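Local coordinates for Di-haem cytochrome c peroxidase family protein (PDB 6NX0) that binds two c-type hemes covalently, reaches an unusually stable bis-Fe(IV) state and probably acts as a peroxidase and in electron transfer, at residues P60-A68 and V166-F174; A217-G225 and V241-L252. All coordinates share one frame; numbering follows the deposited sequence.

Contact 1: residues P60-A68 and V166-F174; sequences PTTVLLPGA and VRYVPRRHF
Two flat groups of 166-174, the R171 guanidinium and the H173 imidazole, each take one methyl of L64 on a face. CD1 of L64 stands 3.7 Å from the centroid of the H173 ring and 14° off its normal, a CH-pi contact over the face; CD2 of L64 lies over the guanidinium of R171, displaced toward its rim. The edges of both groups do the polar work. In the ring plane, ND1 of H173 donates to O of R171 (2.9 Å, 173°), which fixes the rotation of the imidazole and keeps its face turned to L64; CG of P170 also lies in plane at the edge of this ring. Near the guanidinium plane, NH1 of R171 gives a fairly straight bond to OG1 of T62 (3.0 Å) and a more bent one to O of V63, which it meets from above the carbonyl plane. Water 1 joins NH2 of R171 to OG1 of T62, and NE forms a salt bridge with D196, so the guanidinium is held by several partners at once. The bend at chi3 brings NH1 to O of V63 and OG1 of T62.

A single backbone bond ties the two segments, nearly straight from N of R171 to O of L64 (2.9 Å). Beside it, L65 and P170 lie alongside each other; CD2 of L65 sits 3.6 Å from CA of P170.

The touching parts run 169° apart, an antiparallel approach of two mostly irregular segments without a ladder. It joins strand 61-62, outermost in a small three-stranded antiparallel sheet, and the residues after it to H173 and the residues leading into strand 173-175. In this di-heme peroxidase fold, the neighbouring V169 side chain is about 4 Å from a bound heme and from that of heme-binding R368.

Contact 2: residues A217-G225 and V241-L252; sequences AAALMRKIG and VRRDPERMVRVL
The short axes of helices 217-225 and 245-252 come within 8.6 Å of each other at a signed crossing angle of 72°, and the nearest CA pair toward the start of both is A218 with P245, 5.0 Å apart. M221 is the main side chain of the interface, with more of its surface buried across it than any other residue. With CG anti to the backbone N (chi1 173°), it reaches across to the turn before the second helix: CG lies 3.4 Å from O of V241, while SD packs against the peptide between D244 and P245 and lies 3.7 Å from CD of P245. The bend at chi3 then brings CE beside O of R242.

On one side of M221 the helices meet through small groups, CB of A217 touching both CB of P245 and CG2 of V249. Farther along, I224 crosses M248 obliquely, its CG2 3.6 Å from CE of M248. Deeper still, L220 and I224 each meet L252 tip to tip; CD1 of I224 is 3.9 Å from CD1 of L252. F207 of helix 203-207 touches A217, L220 and V249, extending this apolar layer.

The one direct hydrogen bond across the contact runs from NE of R242 to O of G225 (2.8 Å, 165°). It lies in the carbonyl plane on a lone pair, with the acceptor in the guanidinium plane. Water 2 bridges the same carbonyl to NH2 of R242. D244, at the N-cap, accepts from R247 N and weakly from E246 N.

The interface is thus held mainly by apolar contact. One in-plane N-H bond and a water satisfy O of G225, whereas the buried O of V241 faces CG of M221 with no hydrogen-bonding partner in the model.

Contacts 1 and 2 follow one another along the chain, 60-68 with 166-174 closing before 217-225 with 241-252 opens. Their centres lie 27 Å apart, and with about 13 Å between nearest atoms they do not touch. They share no secondary-structure element: contact 1 joins strands 61-62 and 173-175 with their adjoining loops, its centre about 17 Å from the centre of the chain, whereas contact 2 joins helices 217-225 and 245-260, its centre about 27 Å from that point. The side chain of V169 is about 4 Å, and that of L252 about 7 Å, from a bound heme. Each contact therefore has a residue close to a cofactor, the first nearer.

Contact 1: residues P60-A68 and V166-F174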
ATOM      1  N   PRO A  60      20.737  -1.563  23.417  1.00 28.32           N
ATOM      2  CA  PRO A  60      19.321  -1.323  23.113  1.00 32.15           C
ATOM      3  C   PRO A  60      18.887  -1.914  21.782  1.00 21.81           C
ATOM      4  O   PRO A  60      19.601  -1.739  20.802  1.00 25.16           O
ATOM      5  CB  PRO A  60      19.226   0.204  23.066  1.00 27.60           C
ATOM      6  CG  PRO A  60      20.573   0.652  22.651  1.00 30.94           C
ATOM      7  CD  PRO A  60      21.549  -0.346  23.222  1.00 28.82           C
ATOM      8  N   THR A  61      17.734  -2.580  21.764  1.00 28.25           N
ATOM      9  CA  THR A  61      17.258  -3.247  20.565  1.00 27.87           C
ATOM     10  C   THR A  61      15.768  -2.998  20.370  1.00 31.01           C
ATOM     11  O   THR A  61      15.041  -2.641  21.301  1.00 28.41           O
ATOM     12  CB  THR A  61      17.498  -4.757  20.625  1.00 28.51           C
ATOM     13  OG1 THR A  61      16.780  -5.310  21.740  1.00 28.39           O
ATOM     14  CG2 THR A  61      18.976  -5.052  20.753  1.00 27.56           C
ATOM     15  N   THR A  62      15.318  -3.236  19.141  1.00 23.76           N
ATOM     16  CA  THR A  62      13.912  -3.130  18.805  1.00 26.16           C
ATOM     17  C   THR A  62      13.585  -4.228  17.801  1.00 17.15           C
ATOM     18  O   THR A  62      14.452  -4.657  17.030  1.00 23.59           O
ATOM     19  CB  THR A  62      13.600  -1.716  18.260  1.00 22.84           C
ATOM     20  OG1 THR A  62      12.191  -1.475  18.321  1.00 33.00           O
ATOM     21  CG2 THR A  62      14.110  -1.536  16.853  1.00 24.84           C
ATOM     22  N   VAL A  63      12.341  -4.699  17.837  1.00 21.87           N
ATOM     23  CA  VAL A  63      11.863  -5.724  16.909  1.00 19.72           C
ATOM     24  C   VAL A  63      10.933  -5.051  15.904  1.00 16.57           C
ATOM     25  O   VAL A  63       9.869  -4.545  16.281  1.00 20.56           O
ATOM     26  CB  VAL A  63      11.143  -6.864  17.637  1.00 21.61           C
ATOM     27  CG1 VAL A  63      10.646  -7.889  16.647  1.00 19.10           C
ATOM     28  CG2 VAL A  63      12.088  -7.526  18.659  1.00 25.25           C
ATOM     29  N   LEU A  64      11.331  -5.073  14.633  1.00 17.38           N
ATOM     30  CA  LEU A  64      10.612  -4.338  13.591  1.00 16.00           C
ATOM     31  C   LEU A  64       9.611  -5.183  12.805  1.00 21.23           C
ATOM     32  O   LEU A  64       8.697  -4.614  12.199  1.00 18.41           O
ATOM     33  CB  LEU A  64      11.603  -3.711  12.615  1.00 20.29           C
ATOM     34  CG  LEU A  64      12.524  -2.653  13.231  1.00 22.70           C
ATOM     35  CD1 LEU A  64      13.540  -2.187  12.214  1.00 22.94           C
ATOM     36  CD2 LEU A  64      11.711  -1.481  13.789  1.00 23.58           C
ATOM     37  N   LEU A  65       9.776  -6.504  12.775  1.00 21.39           N
ATOM     38  CA  LEU A  65       8.838  -7.460  12.193  1.00 20.08           C
ATOM     39  C   LEU A  65       8.578  -8.594  13.172  1.00 18.83           C
ATOM     40  O   LEU A  65       9.469  -8.950  13.949  1.00 19.24           O
ATOM     41  CB  LEU A  65       9.377  -8.059  10.890  1.00 21.60           C
ATOM     42  CG  LEU A  65       9.315  -7.166   9.650  1.00 24.03           C
ATOM     43  CD1 LEU A  65      10.050  -7.798   8.478  1.00 28.62           C
ATOM     44  CD2 LEU A  65       7.875  -6.872   9.296  1.00 23.56           C
ATOM     45  N   PRO A  66       7.388  -9.193  13.136  1.00 20.00           N
ATOM     46  CA  PRO A  66       7.056 -10.254  14.096  1.00 23.25           C
ATOM     47  C   PRO A  66       8.087 -11.372  14.085  1.00 18.17           C
ATOM     48  O   PRO A  66       8.503 -11.850  13.028  1.00 17.79           O
ATOM     49  CB  PRO A  66       5.686 -10.745  13.616  1.00 23.56           C
ATOM     50  CG  PRO A  66       5.114  -9.584  12.871  1.00 23.67           C
ATOM     51  CD  PRO A  66       6.264  -8.911  12.225  1.00 20.70           C
ATOM     52  N   GLY A  67       8.515 -11.768  15.280  1.00 21.12           N
ATOM     53  CA  GLY A  67       9.471 -12.836  15.448  1.00 22.32           C
ATOM     54  C   GLY A  67      10.853 -12.574  14.908  1.00 21.14           C
ATOM     55  O   GLY A  67      11.694 -13.474  14.979  1.00 20.30           O
ATOM     56  N   ALA A  68      11.139 -11.379  14.373  1.00 17.79           N
ATOM     57  CA  ALA A  68      12.462 -11.133  13.835  1.00 16.99           C
ATOM     58  C   ALA A  68      13.473 -10.925  14.960  1.00 19.71           C
ATOM     59  O   ALA A  68      13.102 -10.627  16.102  1.00 20.61           O
ATOM     60  CB  ALA A  68      12.450  -9.909  12.919  1.00 24.47           C
ATOM     61  N   VAL A 166       0.944  -7.808   3.444  1.00 10.58           N
ATOM     62  CA  VAL A 166       1.035  -6.676   4.357  1.00 10.84           C
ATOM     63  C   VAL A 166       1.786  -7.035   5.631  1.00 12.52           C
ATOM     64  O   VAL A 166       2.301  -6.142   6.309  1.00 11.94           O
ATOM     65  CB  VAL A 166      -0.389  -6.138   4.668  1.00 11.23           C
ATOM     66  CG1 VAL A 166      -1.145  -7.049   5.646  1.00 12.71           C
ATOM     67  CG2 VAL A 166      -0.338  -4.680   5.202  1.00 13.33           C
ATOM     68  N   ARG A 167       1.873  -8.320   5.983  1.00 10.90           N
ATOM     69  CA  ARG A 167       2.597  -8.725   7.182  1.00 10.57           C
ATOM     70  C   ARG A 167       4.081  -8.398   7.111  1.00 12.10           C
ATOM     71  O   ARG A 167       4.758  -8.398   8.152  1.00 14.34           O
ATOM     72  CB  ARG A 167       2.390 -10.222   7.436  1.00 11.11           C
ATOM     73  CG  ARG A 167       3.104 -11.153   6.467  1.00 11.28           C
ATOM     74  CD  ARG A 167       2.796 -12.614   6.831  1.00 13.71           C
ATOM     75  NE  ARG A 167       3.593 -13.555   6.063  1.00 13.76           N
ATOM     76  CZ  ARG A 167       3.566 -14.872   6.235  1.00 16.35           C
ATOM     77  NH1 ARG A 167       2.769 -15.386   7.149  1.00 14.23           N
ATOM     78  NH2 ARG A 167       4.337 -15.681   5.494  1.00 15.43           N
ATOM     79  N   TYR A 168       4.607  -8.088   5.936  1.00 10.35           N
ATOM     80  CA  TYR A 168       6.011  -7.741   5.791  1.00 11.16           C
ATOM     81  C   TYR A 168       6.279  -6.241   5.899  1.00 12.31           C
ATOM     82  O   TYR A 168       7.440  -5.846   5.831  1.00 12.93           O
ATOM     83  CB  TYR A 168       6.550  -8.256   4.452  1.00 13.05           C
ATOM     84  CG  TYR A 168       6.521  -9.760   4.350  1.00 10.57           C
ATOM     85  CD1 TYR A 168       7.488 -10.536   4.961  1.00 12.90           C
ATOM     86  CD2 TYR A 168       5.500 -10.409   3.665  1.00 12.71           C
ATOM     87  CE1 TYR A 168       7.433 -11.916   4.901  1.00 12.17           C
ATOM     88  CE2 TYR A 168       5.455 -11.786   3.597  1.00 13.26           C
ATOM     89  CZ  TYR A 168       6.424 -12.523   4.212  1.00 12.63           C
ATOM     90  OH  TYR A 168       6.404 -13.895   4.185  1.00 14.87           O
ATOM     91  N   VAL A 169       5.258  -5.408   6.063  1.00 11.28           N
ATOM     92  CA  VAL A 169       5.488  -3.978   6.283  1.00 12.30           C
ATOM     93  C   VAL A 169       6.058  -3.807   7.689  1.00 11.55           C
ATOM     94  O   VAL A 169       5.353  -4.070   8.663  1.00 13.47           O
ATOM     95  CB  VAL A 169       4.208  -3.150   6.108  1.00 12.16           C
ATOM     96  CG1 VAL A 169       4.548  -1.674   6.358  1.00 11.67           C
ATOM     97  CG2 VAL A 169       3.581  -3.363   4.713  1.00 10.88           C
ATOM     98  N   PRO A 170       7.300  -3.358   7.838  1.00 12.84           N
ATOM     99  CA  PRO A 170       7.893  -3.263   9.175  1.00 13.90           C
ATOM    100  C   PRO A 170       7.374  -2.048   9.936  1.00 13.82           C
ATOM    101  O   PRO A 170       6.732  -1.148   9.393  1.00 12.23           O
ATOM    102  CB  PRO A 170       9.385  -3.149   8.889  1.00 14.49           C
ATOM    103  CG  PRO A 170       9.481  -2.556   7.541  1.00 21.64           C
ATOM    104  CD  PRO A 170       8.251  -2.974   6.783  1.00 13.53           C
ATOM    105  N   ARG A 171       7.635  -2.060  11.239  1.00 13.98           N
ATOM    106  CA  ARG A 171       7.405  -0.860  12.024  1.00 14.20           C
ATOM    107  C   ARG A 171       8.246   0.287  11.460  1.00 10.67           C
ATOM    108  O   ARG A 171       9.255   0.082  10.782  1.00 12.72           O
ATOM    109  CB  ARG A 171       7.736  -1.111  13.504  1.00 17.59           C
ATOM    110  CG  ARG A 171       6.696  -1.970  14.257  1.00 17.19           C
ATOM    111  CD  ARG A 171       7.001  -2.105  15.798  1.00 19.58           C
ATOM    112  NE  ARG A 171       7.499  -0.831  16.332  1.00 29.51           N
ATOM    113  CZ  ARG A 171       8.643  -0.658  16.996  1.00 28.16           C
ATOM    114  NH1 ARG A 171       9.422  -1.690  17.315  1.00 26.57           N
ATOM    115  NH2 ARG A 171       8.999   0.566  17.375  1.00 28.20           N
ATOM    116  N   ARG A 172       7.834   1.518  11.781  1.00 12.43           N
ATOM    117  CA  ARG A 172       8.572   2.687  11.331  1.00 11.35           C
ATOM    118  C   ARG A 172       9.980   2.696  11.900  1.00 12.59           C
ATOM    119  O   ARG A 172      10.182   2.405  13.078  1.00 15.34           O
ATOM    120  CB  ARG A 172       7.864   3.984  11.757  1.00 13.45           C
ATOM    121  CG  ARG A 172       6.507   4.264  11.130  1.00 13.77           C
ATOM    122  CD  ARG A 172       5.999   5.621  11.631  1.00 14.94           C
ATOM    123  NE  ARG A 172       5.645   5.562  13.045  1.00 13.58           N
ATOM    124  CZ  ARG A 172       4.418   5.594  13.547  1.00 16.02           C
ATOM    125  NH1 ARG A 172       3.352   5.709  12.766  1.00 14.91           N
ATOM    126  NH2 ARG A 172       4.249   5.540  14.863  1.00 18.25           N
ATOM    127  N   HIS A 173      10.942   3.033  11.050  1.00 12.72           N
ATOM    128  CA  HIS A 173      12.331   3.147  11.482  1.00 13.92           C
ATOM    129  C   HIS A 173      13.120   3.963  10.474  1.00 16.09           C
ATOM    130  O   HIS A 173      12.699   4.180   9.337  1.00 16.02           O
ATOM    131  CB  HIS A 173      12.971   1.759  11.679  1.00 14.04           C
ATOM    132  CG  HIS A 173      13.083   0.937  10.424  1.00 14.67           C
ATOM    133  ND1 HIS A 173      12.014   0.239   9.895  1.00 13.99           N
ATOM    134  CD2 HIS A 173      14.136   0.678   9.617  1.00 13.58           C
ATOM    135  CE1 HIS A 173      12.414  -0.422   8.824  1.00 15.95           C
ATOM    136  NE2 HIS A 173      13.698  -0.175   8.631  1.00 14.69           N
ATOM    137  N   PHE A 174      14.288   4.424  10.912  1.00 16.35           N
ATOM    138  CA  PHE A 174      15.250   5.054  10.033  1.00 14.01           C
ATOM    139  C   PHE A 174      16.470   4.157   9.873  1.00 13.87           C
ATOM    140  O   PHE A 174      16.807   3.388  10.773  1.00 16.52           O
ATOM    141  CB  PHE A 174      15.715   6.409  10.579  1.00 17.36           C
ATOM    142  CG  PHE A 174      14.714   7.516  10.415  1.00 18.95           C
ATOM    143  CD1 PHE A 174      13.719   7.693  11.354  1.00 17.96           C
ATOM    144  CD2 PHE A 174      14.796   8.388   9.353  1.00 25.01           C
ATOM    145  CE1 PHE A 174      12.795   8.731  11.219  1.00 22.08           C
ATOM    146  CE2 PHE A 174      13.856   9.429   9.214  1.00 18.76           C
ATOM    147  CZ  PHE A 174      12.880   9.583  10.152  1.00 17.04           C
TER
HETATM  148  O   HOH W   1      11.043   1.155  19.348  1.00 33.86           O

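Contact 2: residues A217-G225 and V241-L252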
ATOM      1  N   ALA A 217     -15.230   5.097  19.507  1.00 13.76           N
ATOM      2  CA  ALA A 217     -14.957   3.790  20.100  1.00 11.31           C
ATOM      3  C   ALA A 217     -16.044   3.391  21.087  1.00 11.99           C
ATOM      4  O   ALA A 217     -16.397   2.207  21.181  1.00 13.32           O
ATOM      5  CB  ALA A 217     -13.594   3.792  20.785  1.00 14.58           C
ATOM      6  N   ALA A 218     -16.586   4.351  21.844  1.00 12.90           N
ATOM      7  CA  ALA A 218     -17.649   4.033  22.792  1.00 12.33           C
ATOM      8  C   ALA A 218     -18.893   3.511  22.087  1.00 14.00           C
ATOM      9  O   ALA A 218     -19.547   2.564  22.563  1.00 14.97           O
ATOM     10  CB  ALA A 218     -17.983   5.268  23.624  1.00 16.78           C
ATOM     11  N   ALA A 219     -19.263   4.136  20.964  1.00 12.98           N
ATOM     12  CA  ALA A 219     -20.419   3.679  20.209  1.00 12.77           C
ATOM     13  C   ALA A 219     -20.164   2.303  19.614  1.00 12.84           C
ATOM     14  O   ALA A 219     -21.041   1.431  19.642  1.00 12.02           O
ATOM     15  CB  ALA A 219     -20.745   4.690  19.103  1.00 14.02           C
ATOM     16  N   LEU A 220     -18.981   2.107  19.044  1.00 12.04           N
ATOM     17  CA  LEU A 220     -18.685   0.823  18.421  1.00 11.25           C
ATOM     18  C   LEU A 220     -18.674  -0.282  19.456  1.00 11.86           C
ATOM     19  O   LEU A 220     -19.164  -1.389  19.198  1.00 10.57           O
ATOM     20  CB  LEU A 220     -17.350   0.896  17.690  1.00 11.18           C
ATOM     21  CG  LEU A 220     -16.881  -0.408  17.027  1.00 12.11           C
ATOM     22  CD1 LEU A 220     -17.898  -0.853  15.951  1.00 13.02           C
ATOM     23  CD2 LEU A 220     -15.478  -0.272  16.465  1.00 14.54           C
ATOM     24  N   MET A 221     -18.110  -0.004  20.629  1.00 12.03           N
ATOM     25  CA  MET A 221     -18.071  -0.994  21.703  1.00 11.04           C
ATOM     26  C   MET A 221     -19.467  -1.448  22.072  1.00 11.09           C
ATOM     27  O   MET A 221     -19.729  -2.649  22.212  1.00 11.06           O
ATOM     28  CB  MET A 221     -17.370  -0.390  22.921  1.00 10.35           C
ATOM     29  CG  MET A 221     -17.397  -1.227  24.180  1.00 12.67           C
ATOM     30  SD  MET A 221     -16.852  -0.268  25.596  1.00 15.07           S
ATOM     31  CE  MET A 221     -18.313   0.720  25.923  1.00 18.31           C
ATOM     32  N   ARG A 222     -20.384  -0.492  22.248  1.00  9.55           N
ATOM     33  CA  ARG A 222     -21.742  -0.825  22.637  1.00 12.58           C
ATOM     34  C   ARG A 222     -22.429  -1.631  21.558  1.00 13.02           C
ATOM     35  O   ARG A 222     -23.140  -2.595  21.849  1.00 13.33           O
ATOM     36  CB  ARG A 222     -22.538   0.443  22.919  1.00 14.41           C
ATOM     37  CG  ARG A 222     -22.191   1.101  24.246  1.00 20.45           C
ATOM     38  CD  ARG A 222     -22.835   2.484  24.375  1.00 17.97           C
ATOM     39  NE  ARG A 222     -22.758   2.938  25.765  1.00 23.09           N
ATOM     40  CZ  ARG A 222     -21.662   3.430  26.335  1.00 28.63           C
ATOM     41  NH1 ARG A 222     -20.528   3.539  25.646  1.00 23.34           N
ATOM     42  NH2 ARG A 222     -21.703   3.819  27.604  1.00 24.45           N
ATOM     43  N   LYS A 223     -22.203  -1.266  20.298  1.00 10.52           N
ATOM     44  CA  LYS A 223     -22.788  -2.013  19.200  1.00 11.04           C
ATOM     45  C   LYS A 223     -22.271  -3.452  19.174  1.00 11.08           C
ATOM     46  O   LYS A 223     -23.054  -4.412  19.123  1.00 12.16           O
ATOM     47  CB  LYS A 223     -22.480  -1.288  17.892  1.00 10.22           C
ATOM     48  CG  LYS A 223     -22.996  -2.036  16.670  1.00 13.37           C
ATOM     49  CD  LYS A 223     -22.920  -1.183  15.414  1.00 13.92           C
ATOM     50  CE  LYS A 223     -21.510  -0.774  15.030  1.00 14.67           C
ATOM     51  NZ  LYS A 223     -21.500  -0.122  13.679  1.00 13.56           N
ATOM     52  N   ILE A 224     -20.943  -3.626  19.204  1.00 10.21           N
ATOM     53  CA  ILE A 224     -20.364  -4.964  19.118  1.00  8.81           C
ATOM     54  C   ILE A 224     -20.770  -5.789  20.331  1.00 11.27           C
ATOM     55  O   ILE A 224     -20.998  -7.010  20.237  1.00 10.89           O
ATOM     56  CB  ILE A 224     -18.837  -4.868  19.008  1.00  8.94           C
ATOM     57  CG1 ILE A 224     -18.410  -4.271  17.667  1.00 10.64           C
ATOM     58  CG2 ILE A 224     -18.206  -6.242  19.249  1.00 12.45           C
ATOM     59  CD1 ILE A 224     -16.902  -4.134  17.521  1.00 13.06           C
ATOM     60  N   GLY A 225     -20.864  -5.137  21.497  1.00 10.70           N
ATOM     61  CA  GLY A 225     -21.134  -5.865  22.732  1.00 10.59           C
ATOM     62  C   GLY A 225     -22.467  -6.576  22.743  1.00 14.54           C
ATOM     63  O   GLY A 225     -22.647  -7.504  23.539  1.00 16.56           O
ATOM     64  N   VAL A 241     -14.121  -6.019  27.576  1.00 11.35           N
ATOM     65  CA  VAL A 241     -14.193  -5.525  26.202  1.00 10.97           C
ATOM     66  C   VAL A 241     -15.499  -4.786  25.944  1.00 13.11           C
ATOM     67  O   VAL A 241     -15.563  -3.968  25.023  1.00 12.17           O
ATOM     68  CB  VAL A 241     -14.023  -6.647  25.155  1.00 12.34           C
ATOM     69  CG1 VAL A 241     -12.689  -7.318  25.283  1.00 12.88           C
ATOM     70  CG2 VAL A 241     -15.180  -7.638  25.228  1.00 12.39           C
ATOM     71  N   ARG A 242     -16.559  -5.077  26.701  1.00 13.03           N
ATOM     72  CA  ARG A 242     -17.841  -4.402  26.535  1.00 12.30           C
ATOM     73  C   ARG A 242     -17.960  -3.105  27.315  1.00 15.29           C
ATOM     74  O   ARG A 242     -18.970  -2.413  27.167  1.00 14.97           O
ATOM     75  CB  ARG A 242     -18.986  -5.310  26.982  1.00 13.57           C
ATOM     76  CG  ARG A 242     -19.247  -6.481  26.129  1.00 14.34           C
ATOM     77  CD  ARG A 242     -20.654  -6.969  26.446  1.00 16.49           C
ATOM     78  NE  ARG A 242     -20.978  -8.175  25.697  1.00 16.46           N
ATOM     79  CZ  ARG A 242     -20.605  -9.389  26.068  1.00 16.07           C
ATOM     80  NH1 ARG A 242     -19.896  -9.559  27.171  1.00 14.92           N
ATOM     81  NH2 ARG A 242     -20.956 -10.438  25.347  1.00 15.36           N
ATOM     82  N   ARG A 243     -16.985  -2.776  28.162  1.00 12.66           N
ATOM     83  CA  ARG A 243     -17.091  -1.629  29.049  1.00 13.87           C
ATOM     84  C   ARG A 243     -15.947  -0.639  28.921  1.00 15.78           C
ATOM     85  O   ARG A 243     -16.069   0.480  29.432  1.00 20.61           O
ATOM     86  CB  ARG A 243     -17.170  -2.086  30.520  1.00 17.25           C
ATOM     87  CG  ARG A 243     -18.358  -2.983  30.835  1.00 18.01           C
ATOM     88  CD  ARG A 243     -19.675  -2.219  30.814  1.00 23.63           C
ATOM     89  NE  ARG A 243     -19.705  -1.165  31.828  1.00 31.17           N
ATOM     90  CZ  ARG A 243     -20.022  -1.343  33.113  1.00 32.53           C
ATOM     91  NH1 ARG A 243     -20.003  -0.307  33.936  1.00 39.67           N
ATOM     92  NH2 ARG A 243     -20.359  -2.539  33.581  1.00 31.68           N
ATOM     93  N   ASP A 244     -14.859  -0.996  28.253  1.00 13.35           N
ATOM     94  CA  ASP A 244     -13.686  -0.138  28.085  1.00 11.99           C
ATOM     95  C   ASP A 244     -13.506   0.085  26.594  1.00 13.24           C
ATOM     96  O   ASP A 244     -13.031  -0.824  25.888  1.00 12.92           O
ATOM     97  CB  ASP A 244     -12.469  -0.826  28.703  1.00 13.15           C
ATOM     98  CG  ASP A 244     -11.191  -0.021  28.611  1.00 19.82           C
ATOM     99  OD1 ASP A 244     -11.074   0.858  27.741  1.00 19.97           O
ATOM    100  OD2 ASP A 244     -10.270  -0.314  29.420  1.00 21.42           O
ATOM    101  N   PRO A 245     -13.876   1.260  26.053  1.00 11.46           N
ATOM    102  CA  PRO A 245     -13.823   1.421  24.590  1.00 13.99           C
ATOM    103  C   PRO A 245     -12.442   1.182  24.014  1.00 14.51           C
ATOM    104  O   PRO A 245     -12.317   0.614  22.920  1.00 13.58           O
ATOM    105  CB  PRO A 245     -14.285   2.866  24.384  1.00 15.43           C
ATOM    106  CG  PRO A 245     -15.118   3.193  25.611  1.00 15.79           C
ATOM    107  CD  PRO A 245     -14.507   2.411  26.725  1.00 14.79           C
ATOM    108  N   GLU A 246     -11.384   1.632  24.693  1.00 14.60           N
ATOM    109  CA  GLU A 246     -10.051   1.484  24.119  1.00 15.68           C
ATOM    110  C   GLU A 246      -9.582   0.034  24.175  1.00 14.83           C
ATOM    111  O   GLU A 246      -8.881  -0.415  23.265  1.00 15.54           O
ATOM    112  CB  GLU A 246      -9.061   2.423  24.826  1.00 17.36           C
ATOM    113  CG  GLU A 246      -9.310   3.908  24.512  1.00 22.22           C
ATOM    114  CD  GLU A 246      -9.356   4.201  23.017  1.00 32.96           C
ATOM    115  OE1 GLU A 246     -10.330   4.832  22.551  1.00 41.67           O
ATOM    116  OE2 GLU A 246      -8.426   3.773  22.310  1.00 35.97           O
ATOM    117  N   ARG A 247     -10.000  -0.723  25.185  1.00 12.14           N
ATOM    118  CA  ARG A 247      -9.704  -2.152  25.213  1.00 14.39           C
ATOM    119  C   ARG A 247     -10.373  -2.867  24.035  1.00 12.75           C
ATOM    120  O   ARG A 247      -9.759  -3.721  23.371  1.00 13.41           O
ATOM    121  CB  ARG A 247     -10.165  -2.720  26.555  1.00 14.77           C
ATOM    122  CG  ARG A 247     -10.080  -4.215  26.712  1.00 18.08           C
ATOM    123  CD  ARG A 247      -8.678  -4.715  26.796  1.00 20.44           C
ATOM    124  NE  ARG A 247      -8.673  -6.143  27.100  1.00 18.60           N
ATOM    125  CZ  ARG A 247      -7.637  -6.944  26.895  1.00 17.87           C
ATOM    126  NH1 ARG A 247      -6.505  -6.469  26.382  1.00 22.30           N
ATOM    127  NH2 ARG A 247      -7.746  -8.236  27.187  1.00 18.61           N
ATOM    128  N   MET A 248     -11.623  -2.525  23.748  1.00 11.82           N
ATOM    129  CA  MET A 248     -12.289  -3.116  22.589  1.00 11.10           C
ATOM    130  C   MET A 248     -11.483  -2.872  21.320  1.00 12.25           C
ATOM    131  O   MET A 248     -11.254  -3.792  20.527  1.00 11.63           O
ATOM    132  CB  MET A 248     -13.708  -2.562  22.450  1.00 11.80           C
ATOM    133  CG  MET A 248     -14.477  -3.033  21.187  1.00 14.86           C
ATOM    134  SD  MET A 248     -14.671  -4.827  21.042  1.00 17.06           S
ATOM    135  CE  MET A 248     -16.170  -5.061  21.992  1.00 14.14           C
ATOM    136  N   VAL A 249     -11.053  -1.631  21.099  1.00 12.76           N
ATOM    137  CA  VAL A 249     -10.304  -1.335  19.876  1.00 12.38           C
ATOM    138  C   VAL A 249      -8.989  -2.104  19.864  1.00 12.20           C
ATOM    139  O   VAL A 249      -8.569  -2.639  18.826  1.00 12.73           O
ATOM    140  CB  VAL A 249     -10.078   0.189  19.741  1.00 13.99           C
ATOM    141  CG1 VAL A 249      -9.171   0.500  18.542  1.00 16.44           C
ATOM    142  CG2 VAL A 249     -11.394   0.906  19.602  1.00 16.35           C
ATOM    143  N   ARG A 250      -8.320  -2.187  21.012  1.00 12.52           N
ATOM    144  CA  ARG A 250      -7.046  -2.881  21.061  1.00 11.70           C
ATOM    145  C   ARG A 250      -7.207  -4.357  20.729  1.00 11.24           C
ATOM    146  O   ARG A 250      -6.388  -4.916  20.005  1.00 15.33           O
ATOM    147  CB  ARG A 250      -6.383  -2.720  22.426  1.00 15.20           C
ATOM    148  CG  ARG A 250      -5.764  -1.328  22.610  1.00 23.30           C
ATOM    149  CD  ARG A 250      -4.783  -1.292  23.771  1.00 25.21           C
ATOM    150  NE  ARG A 250      -5.395  -1.756  25.010  1.00 29.58           N
ATOM    151  CZ  ARG A 250      -6.072  -0.982  25.855  1.00 25.67           C
ATOM    152  NH1 ARG A 250      -6.234   0.310  25.607  1.00 30.75           N
ATOM    153  NH2 ARG A 250      -6.597  -1.511  26.951  1.00 25.39           N
ATOM    154  N   VAL A 251      -8.250  -5.008  21.239  1.00 12.49           N
ATOM    155  CA  VAL A 251      -8.329  -6.448  20.996  1.00 13.60           C
ATOM    156  C   VAL A 251      -8.851  -6.737  19.591  1.00 12.64           C
ATOM    157  O   VAL A 251      -8.487  -7.762  19.008  1.00 13.03           O
ATOM    158  CB  VAL A 251      -9.147  -7.172  22.081  1.00 14.43           C
ATOM    159  CG1 VAL A 251      -8.542  -6.900  23.448  1.00 18.22           C
ATOM    160  CG2 VAL A 251     -10.606  -6.814  22.022  1.00 13.66           C
ATOM    161  N   LEU A 252      -9.662  -5.844  19.008  1.00 10.36           N
ATOM    162  CA  LEU A 252      -9.965  -5.939  17.577  1.00 11.22           C
ATOM    163  C   LEU A 252      -8.680  -5.923  16.769  1.00 13.49           C
ATOM    164  O   LEU A 252      -8.497  -6.721  15.843  1.00 11.66           O
ATOM    165  CB  LEU A 252     -10.869  -4.782  17.143  1.00 10.76           C
ATOM    166  CG  LEU A 252     -12.340  -4.807  17.579  1.00 11.60           C
ATOM    167  CD1 LEU A 252     -13.073  -3.511  17.200  1.00 13.33           C
ATOM    168  CD2 LEU A 252     -13.022  -6.011  16.987  1.00 12.87           C
TER
HETATM  169  O   HOH W   2     -23.009 -10.582  23.134  1.00 16.81           O